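Local structure of tRNA (adenine(58)-N(1))-methyltransferase catalytic subunit TRM61 C-terminal domain-containing protein (Thermoplasma acidophilum, 1YB2) at residues 153-156 with 157-161; 210-213 with 214-218. The protein is probably an S-adenosyl-L-methionine-dependent methyltransferase that acts on RNA, perhaps methylating N1 of adenine 58 in tRNA. All blocks are in the same frame, centred on the assembly; numbering follows the deposited sequence.

Interaction 1: residues 153-156 with 157-161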
ATOM      1  N   ASP A 153     -11.817  -7.878  17.903  1.00 27.40           N
ATOM      2  CA  ASP A 153     -11.297  -9.127  18.467  1.00 27.68           C
ATOM      3  C   ASP A 153     -10.137  -9.664  17.612  1.00 26.86           C
ATOM      4  O   ASP A 153      -9.089 -10.027  18.137  1.00 27.08           O
ATOM      5  CB  ASP A 153     -12.404 -10.188  18.567  1.00 28.32           C
ATOM      6  CG  ASP A 153     -13.410  -9.920  19.696  1.00 31.31           C
ATOM      7  OD1 ASP A 153     -13.262  -8.948  20.474  1.00 35.32           O
ATOM      8  OD2 ASP A 153     -14.380 -10.700  19.805  1.00 33.23           O
ATOM      9  N   ASN A 154     -10.336  -9.705  16.298  1.00 26.23           N
ATOM     10  CA  ASN A 154      -9.296 -10.132  15.355  1.00 25.91           C
ATOM     11  C   ASN A 154      -8.049  -9.261  15.425  1.00 25.32           C
ATOM     12  O   ASN A 154      -6.932  -9.773  15.477  1.00 25.00           O
ATOM     13  CB  ASN A 154      -9.844 -10.168  13.912  1.00 25.71           C
ATOM     14  CG  ASN A 154     -10.708 -11.389  13.656  1.00 28.57           C
ATOM     15  OD1 ASN A 154     -10.487 -12.444  14.245  1.00 31.81           O
ATOM     16  ND2 ASN A 154     -11.684 -11.257  12.776  1.00 29.63           N
ATOM     17  N   LEU A 155      -8.243  -7.946  15.428  1.00 24.58           N
ATOM     18  CA  LEU A 155      -7.123  -7.017  15.500  1.00 25.24           C
ATOM     19  C   LEU A 155      -6.343  -7.181  16.795  1.00 24.99           C
ATOM     20  O   LEU A 155      -5.121  -7.138  16.786  1.00 25.12           O
ATOM     21  CB  LEU A 155      -7.598  -5.555  15.427  1.00 24.55           C
ATOM     22  CG  LEU A 155      -7.834  -4.744  14.169  1.00 25.98           C
ATOM     23  CD1 LEU A 155      -8.191  -3.345  14.642  1.00 24.62           C
ATOM     24  CD2 LEU A 155      -6.589  -4.713  13.237  1.00 23.40           C
ATOM     25  N   SER A 156      -7.047  -7.335  17.916  1.00 25.68           N
ATOM     26  CA  SER A 156      -6.387  -7.373  19.224  1.00 26.25           C
ATOM     27  C   SER A 156      -5.473  -8.609  19.387  1.00 26.98           C
ATOM     28  O   SER A 156      -4.595  -8.643  20.253  1.00 27.11           O
ATOM     29  CB  SER A 156      -7.418  -7.283  20.355  1.00 26.86           C
ATOM     30  OG  SER A 156      -8.193  -8.465  20.413  1.00 27.76           O
ATOM     31  N   GLU A 157      -5.658  -9.617  18.537  1.00 27.14           N
ATOM     32  CA  GLU A 157      -4.797 -10.796  18.571  1.00 28.47           C
ATOM     33  C   GLU A 157      -3.372 -10.472  18.097  1.00 27.47           C
ATOM     34  O   GLU A 157      -2.415 -11.098  18.532  1.00 27.11           O
ATOM     35  CB  GLU A 157      -5.407 -11.923  17.733  1.00 28.19           C
ATOM     36  CG  GLU A 157      -4.649 -13.250  17.822  1.00 31.93           C
ATOM     37  CD  GLU A 157      -5.373 -14.417  17.138  1.00 32.39           C
ATOM     38  OE1 GLU A 157      -6.205 -14.174  16.231  1.00 37.96           O
ATOM     39  OE2 GLU A 157      -5.095 -15.579  17.510  1.00 38.85           O
ATOM     40  N   PHE A 158      -3.237  -9.477  17.223  1.00 26.97           N
ATOM     41  CA  PHE A 158      -1.953  -9.176  16.575  1.00 26.32           C
ATOM     42  C   PHE A 158      -1.415  -7.788  16.879  1.00 26.27           C
ATOM     43  O   PHE A 158      -0.243  -7.514  16.639  1.00 26.75           O
ATOM     44  CB  PHE A 158      -2.076  -9.388  15.061  1.00 25.98           C
ATOM     45  CG  PHE A 158      -2.406 -10.804  14.695  1.00 26.40           C
ATOM     46  CD1 PHE A 158      -3.663 -11.139  14.214  1.00 26.50           C
ATOM     47  CD2 PHE A 158      -1.476 -11.817  14.902  1.00 25.87           C
ATOM     48  CE1 PHE A 158      -3.984 -12.446  13.911  1.00 26.89           C
ATOM     49  CE2 PHE A 158      -1.796 -13.135  14.616  1.00 28.14           C
ATOM     50  CZ  PHE A 158      -3.050 -13.447  14.107  1.00 27.08           C
ATOM     51  N   TYR A 159      -2.270  -6.916  17.408  1.00 24.99           N
ATOM     52  CA  TYR A 159      -1.887  -5.538  17.647  1.00 24.60           C
ATOM     53  C   TYR A 159      -2.259  -5.075  19.043  1.00 25.02           C
ATOM     54  O   TYR A 159      -3.291  -5.481  19.575  1.00 24.40           O
ATOM     55  CB  TYR A 159      -2.617  -4.620  16.669  1.00 23.59           C
ATOM     56  CG  TYR A 159      -2.273  -4.830  15.221  1.00 23.57           C
ATOM     57  CD1 TYR A 159      -1.155  -4.220  14.661  1.00 23.98           C
ATOM     58  CD2 TYR A 159      -3.061  -5.634  14.406  1.00 22.93           C
ATOM     59  CE1 TYR A 159      -0.833  -4.400  13.315  1.00 23.89           C
ATOM     60  CE2 TYR A 159      -2.735  -5.826  13.047  1.00 22.73           C
ATOM     61  CZ  TYR A 159      -1.621  -5.200  12.524  1.00 22.56           C
ATOM     62  OH  TYR A 159      -1.290  -5.350  11.190  1.00 23.96           O
ATOM     63  N   ASP A 160      -1.441  -4.190  19.606  1.00 25.65           N
ATOM     64  CA  ASP A 160      -1.887  -3.359  20.711  1.00 27.05           C
ATOM     65  C   ASP A 160      -2.909  -2.396  20.117  1.00 27.10           C
ATOM     66  O   ASP A 160      -2.597  -1.681  19.175  1.00 28.05           O
ATOM     67  CB  ASP A 160      -0.718  -2.578  21.312  1.00 27.56           C
ATOM     68  CG  ASP A 160      -1.152  -1.649  22.447  1.00 30.22           C
ATOM     69  OD1 ASP A 160      -1.218  -2.110  23.601  1.00 36.26           O
ATOM     70  OD2 ASP A 160      -1.410  -0.452  22.195  1.00 34.67           O
ATOM     71  N   ILE A 161      -4.129  -2.381  20.642  1.00 26.65           N
ATOM     72  CA  ILE A 161      -5.159  -1.511  20.067  1.00 26.01           C
ATOM     73  C   ILE A 161      -5.452  -0.297  20.960  1.00 25.24           C
ATOM     74  O   ILE A 161      -6.536   0.304  20.908  1.00 24.01           O
ATOM     75  CB  ILE A 161      -6.438  -2.296  19.671  1.00 26.26           C
ATOM     76  CG1 ILE A 161      -6.998  -3.070  20.864  1.00 27.43           C
ATOM     77  CG2 ILE A 161      -6.141  -3.241  18.480  1.00 26.60           C
ATOM     78  CD1 ILE A 161      -8.379  -3.602  20.617  1.00 30.19           C
TER
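Leu-155 and Tyr-159 form the tight part of this contact, where helix 145-156 gives way to the loop after it. The carbonyl oxygen of Leu-155 accepts two backbone bonds: one from Tyr-159 N at 2.9 Å, nearly in line with the carbonyl bond, the other from Phe-158 N at 3.0 Å, which sits well above the carbonyl plane. The same oxygen lies at the edge of the tyrosine ring, in its plane, 3.5 Å from Tyr-159 CD2. With CG anti to its carbonyl carbon (chi1 -87°), the leucine also brings its CD2 to 3.8 Å from Tyr-159 CD2, the two side chains slanting past each other. An apolar leucine suits this buried place, where it also touches Ser-125 and Ser-126 of helix 123-132. Tyrosine suits its own because its ring packs against Leu-129 and Tyr-130 while its hydroxyl is hydrogen-bonded to Ser-126.

In the Rossmann-like methyltransferase fold, this is the exit from the helix that links the parallel neighbours 137-141 and 164-167 in a beta-alpha-beta crossover. Glu-157 N is held more loosely, dividing its hydrogen between two weak bonds, to Asp-153 O and to Asn-154 O, the latter 3.3 Å long.

Toward the exposed side the touching is lighter. Ile-161 reaches back with CD1 to Ser-156 CB at 3.8 Å, and its CG2 comes to 4.1 Å from Leu-155 CB. The Asp-153 carboxylate is in a salt bridge with Lys-149.

Another face is covered by the second subunit, whose Phe-78 stacks on Phe-158 and meets Tyr-159 with ring planes roughly perpendicular. Glutamate serves doubly here: the aliphatic CG of Glu-157 lies over the Phe-158 ring, 4.0 Å above its plane, while its carboxylate pairs with Lys-37 of the second subunit.

Interaction 2: residues 210-213 with 214-218; sequences YLPN and FDQSE
The backbone of Asn-213 is extended (phi -146°, psi 170°) before the chain winds into helix 214-223, and its carbonyl oxygen takes the first helical bond, from Ser-217 N at 3.1 Å. Its side chain supplies a second acceptor: OD1 receives Gln-216 N at 3.2 Å, a fairly straight bond with the donor tilted modestly from the amide plane. CG lies between the backbone N and the carbonyl carbon (chi1 58°), which folds the short side chain back over the first turn. Asparagine suits this N-cap because its side-chain oxygen supplies the acceptor that the N-H of Gln-216, in the first turn, would otherwise find in a preceding turn of helix. A water accepts from Asp-215 N at 2.8 Å and donates weakly to the same OD1, helping to occupy another amide of the first turn.

The turn joins strand 205-211 of the central methyltransferase sheet to the helix that follows it, one of the strand-to-helix links of the Rossmann-like fold. Pro-212 lies in this link, its side chain about 6 Å from that of Asp-186, which is predicted to bind S-adenosyl-L-methionine.

Leu-211, buried, directs its side chain toward the helix: CD1 approaches Gln-216 CB at 3.8 Å, and CG comes to 3.9 Å from Ser-217 N. The same leucine touches Pro-190, and Gln-216 touches Trp-191. Ser-217 CB lies 3.3 Å from Asn-213 O, and the small side chain suits its buried place against Phe-261 and Thr-263 of strand 258-267. The CB of Phe-214 points away from 210-213; its side chain packs on Phe-261 and on Ile-242 of the second subunit.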
ATOM      1  N   TYR A 210     -14.271   3.148  -1.193  1.00 26.60           N
ATOM      2  CA  TYR A 210     -14.291   1.835  -1.857  1.00 28.01           C
ATOM      3  C   TYR A 210     -15.729   1.499  -2.204  1.00 27.13           C
ATOM      4  O   TYR A 210     -16.584   1.538  -1.321  1.00 25.43           O
ATOM      5  CB  TYR A 210     -13.735   0.740  -0.932  1.00 30.03           C
ATOM      6  CG  TYR A 210     -12.243   0.735  -0.840  1.00 34.82           C
ATOM      7  CD1 TYR A 210     -11.573   1.582   0.057  1.00 37.32           C
ATOM      8  CD2 TYR A 210     -11.476  -0.117  -1.646  1.00 37.58           C
ATOM      9  CE1 TYR A 210     -10.166   1.584   0.154  1.00 38.67           C
ATOM     10  CE2 TYR A 210     -10.052  -0.117  -1.553  1.00 38.64           C
ATOM     11  CZ  TYR A 210      -9.423   0.737  -0.653  1.00 37.48           C
ATOM     12  OH  TYR A 210      -8.046   0.757  -0.559  1.00 39.18           O
ATOM     13  N   LEU A 211     -15.997   1.232  -3.491  1.00 26.65           N
ATOM     14  CA  LEU A 211     -17.328   0.871  -3.982  1.00 26.52           C
ATOM     15  C   LEU A 211     -17.239  -0.448  -4.776  1.00 27.25           C
ATOM     16  O   LEU A 211     -16.196  -0.747  -5.358  1.00 27.25           O
ATOM     17  CB  LEU A 211     -17.929   1.982  -4.863  1.00 26.35           C
ATOM     18  CG  LEU A 211     -18.544   3.251  -4.247  1.00 25.98           C
ATOM     19  CD1 LEU A 211     -19.622   2.907  -3.228  1.00 24.91           C
ATOM     20  CD2 LEU A 211     -17.476   4.189  -3.638  1.00 24.31           C
ATOM     21  N   PRO A 212     -18.307  -1.264  -4.757  1.00 27.98           N
ATOM     22  CA  PRO A 212     -18.193  -2.560  -5.418  1.00 28.77           C
ATOM     23  C   PRO A 212     -18.500  -2.535  -6.920  1.00 28.74           C
ATOM     24  O   PRO A 212     -18.172  -3.485  -7.615  1.00 28.85           O
ATOM     25  CB  PRO A 212     -19.238  -3.411  -4.685  1.00 28.70           C
ATOM     26  CG  PRO A 212     -20.323  -2.452  -4.377  1.00 29.18           C
ATOM     27  CD  PRO A 212     -19.620  -1.104  -4.106  1.00 28.34           C
ATOM     28  N   ASN A 213     -19.133  -1.478  -7.414  1.00 29.34           N
ATOM     29  CA  ASN A 213     -19.435  -1.409  -8.848  1.00 30.02           C
ATOM     30  C   ASN A 213     -19.374  -0.014  -9.449  1.00 30.34           C
ATOM     31  O   ASN A 213     -19.273   1.002  -8.721  1.00 29.52           O
ATOM     32  CB  ASN A 213     -20.763  -2.111  -9.186  1.00 30.88           C
ATOM     33  CG  ASN A 213     -21.947  -1.541  -8.429  1.00 32.76           C
ATOM     34  OD1 ASN A 213     -22.354  -0.397  -8.648  1.00 37.72           O
ATOM     35  ND2 ASN A 213     -22.529  -2.350  -7.554  1.00 34.88           N
ATOM     36  N   PHE A 214     -19.434   0.017 -10.781  1.00 29.60           N
ATOM     37  CA  PHE A 214     -19.297   1.233 -11.542  1.00 30.03           C
ATOM     38  C   PHE A 214     -20.384   2.251 -11.218  1.00 29.68           C
ATOM     39  O   PHE A 214     -20.080   3.417 -10.998  1.00 29.27           O
ATOM     40  CB  PHE A 214     -19.249   0.949 -13.056  1.00 30.07           C
ATOM     41  CG  PHE A 214     -19.163   2.196 -13.891  1.00 31.30           C
ATOM     42  CD1 PHE A 214     -17.930   2.729 -14.239  1.00 32.95           C
ATOM     43  CD2 PHE A 214     -20.318   2.856 -14.311  1.00 32.32           C
ATOM     44  CE1 PHE A 214     -17.846   3.898 -14.993  1.00 32.69           C
ATOM     45  CE2 PHE A 214     -20.245   4.031 -15.058  1.00 33.14           C
ATOM     46  CZ  PHE A 214     -19.000   4.549 -15.406  1.00 32.23           C
ATOM     47  N   ASP A 215     -21.647   1.812 -11.193  1.00 29.65           N
ATOM     48  CA  ASP A 215     -22.767   2.727 -10.962  1.00 29.64           C
ATOM     49  C   ASP A 215     -22.700   3.459  -9.606  1.00 28.55           C
ATOM     50  O   ASP A 215     -23.011   4.634  -9.528  1.00 27.53           O
ATOM     51  CB  ASP A 215     -24.113   2.021 -11.155  1.00 30.75           C
ATOM     52  CG  ASP A 215     -24.384   1.662 -12.632  1.00 35.36           C
ATOM     53  OD1 ASP A 215     -23.855   2.359 -13.546  1.00 40.01           O
ATOM     54  OD2 ASP A 215     -25.128   0.681 -12.887  1.00 40.79           O
ATOM     55  N   GLN A 216     -22.280   2.754  -8.563  1.00 27.73           N
ATOM     56  CA  GLN A 216     -22.117   3.347  -7.231  1.00 28.54           C
ATOM     57  C   GLN A 216     -20.927   4.313  -7.188  1.00 28.50           C
ATOM     58  O   GLN A 216     -20.985   5.387  -6.558  1.00 27.98           O
ATOM     59  CB  GLN A 216     -21.979   2.231  -6.185  1.00 27.90           C
ATOM     60  CG  GLN A 216     -23.276   1.445  -6.014  1.00 29.45           C
ATOM     61  CD  GLN A 216     -23.204   0.365  -4.954  1.00 30.26           C
ATOM     62  OE1 GLN A 216     -22.458   0.476  -3.991  1.00 33.15           O
ATOM     63  NE2 GLN A 216     -24.022  -0.682  -5.114  1.00 32.79           N
ATOM     64  N   SER A 217     -19.858   3.911  -7.879  1.00 28.29           N
ATOM     65  CA  SER A 217     -18.655   4.713  -8.062  1.00 28.52           C
ATOM     66  C   SER A 217     -19.002   6.059  -8.705  1.00 28.61           C
ATOM     67  O   SER A 217     -18.578   7.112  -8.229  1.00 28.08           O
ATOM     68  CB  SER A 217     -17.643   3.917  -8.905  1.00 28.01           C
ATOM     69  OG  SER A 217     -16.377   4.547  -8.974  1.00 31.12           O
ATOM     70  N   GLU A 218     -19.803   6.011  -9.770  1.00 28.87           N
ATOM     71  CA  GLU A 218     -20.201   7.201 -10.514  1.00 29.64           C
ATOM     72  C   GLU A 218     -21.081   8.124  -9.670  1.00 28.88           C
ATOM     73  O   GLU A 218     -20.891   9.334  -9.665  1.00 27.82           O
ATOM     74  CB  GLU A 218     -20.902   6.794 -11.810  1.00 29.63           C
ATOM     75  CG  GLU A 218     -21.498   7.942 -12.618  1.00 31.34           C
ATOM     76  CD  GLU A 218     -22.099   7.464 -13.918  1.00 32.71           C
ATOM     77  OE1 GLU A 218     -22.932   6.517 -13.882  1.00 36.97           O
ATOM     78  OE2 GLU A 218     -21.742   8.036 -14.976  1.00 36.05           O
TER
HETATM   79  O   HOH W   1     -22.467  -0.755 -11.985  1.00 36.77           O

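Overall arrangement
Interactions 1 and 2 belong to the same methyltransferase domain but lie well apart, with centres 30 Å from each other and nearest atoms about 15 Å. Interaction 1 comes first along the chain, at the end of helix 145-156 and ahead of strand 164-167, an outermost strand of the mixed seven-stranded sheet. Interaction 2 follows, where strand 205-211, farther across that sheet, passes into helix 214-223. One is thus a helix exit and the other a helix entry, both serving connections around the same sheet. Both touch the second subunit, so two separate parts of the domain lie at the contact between the two chains.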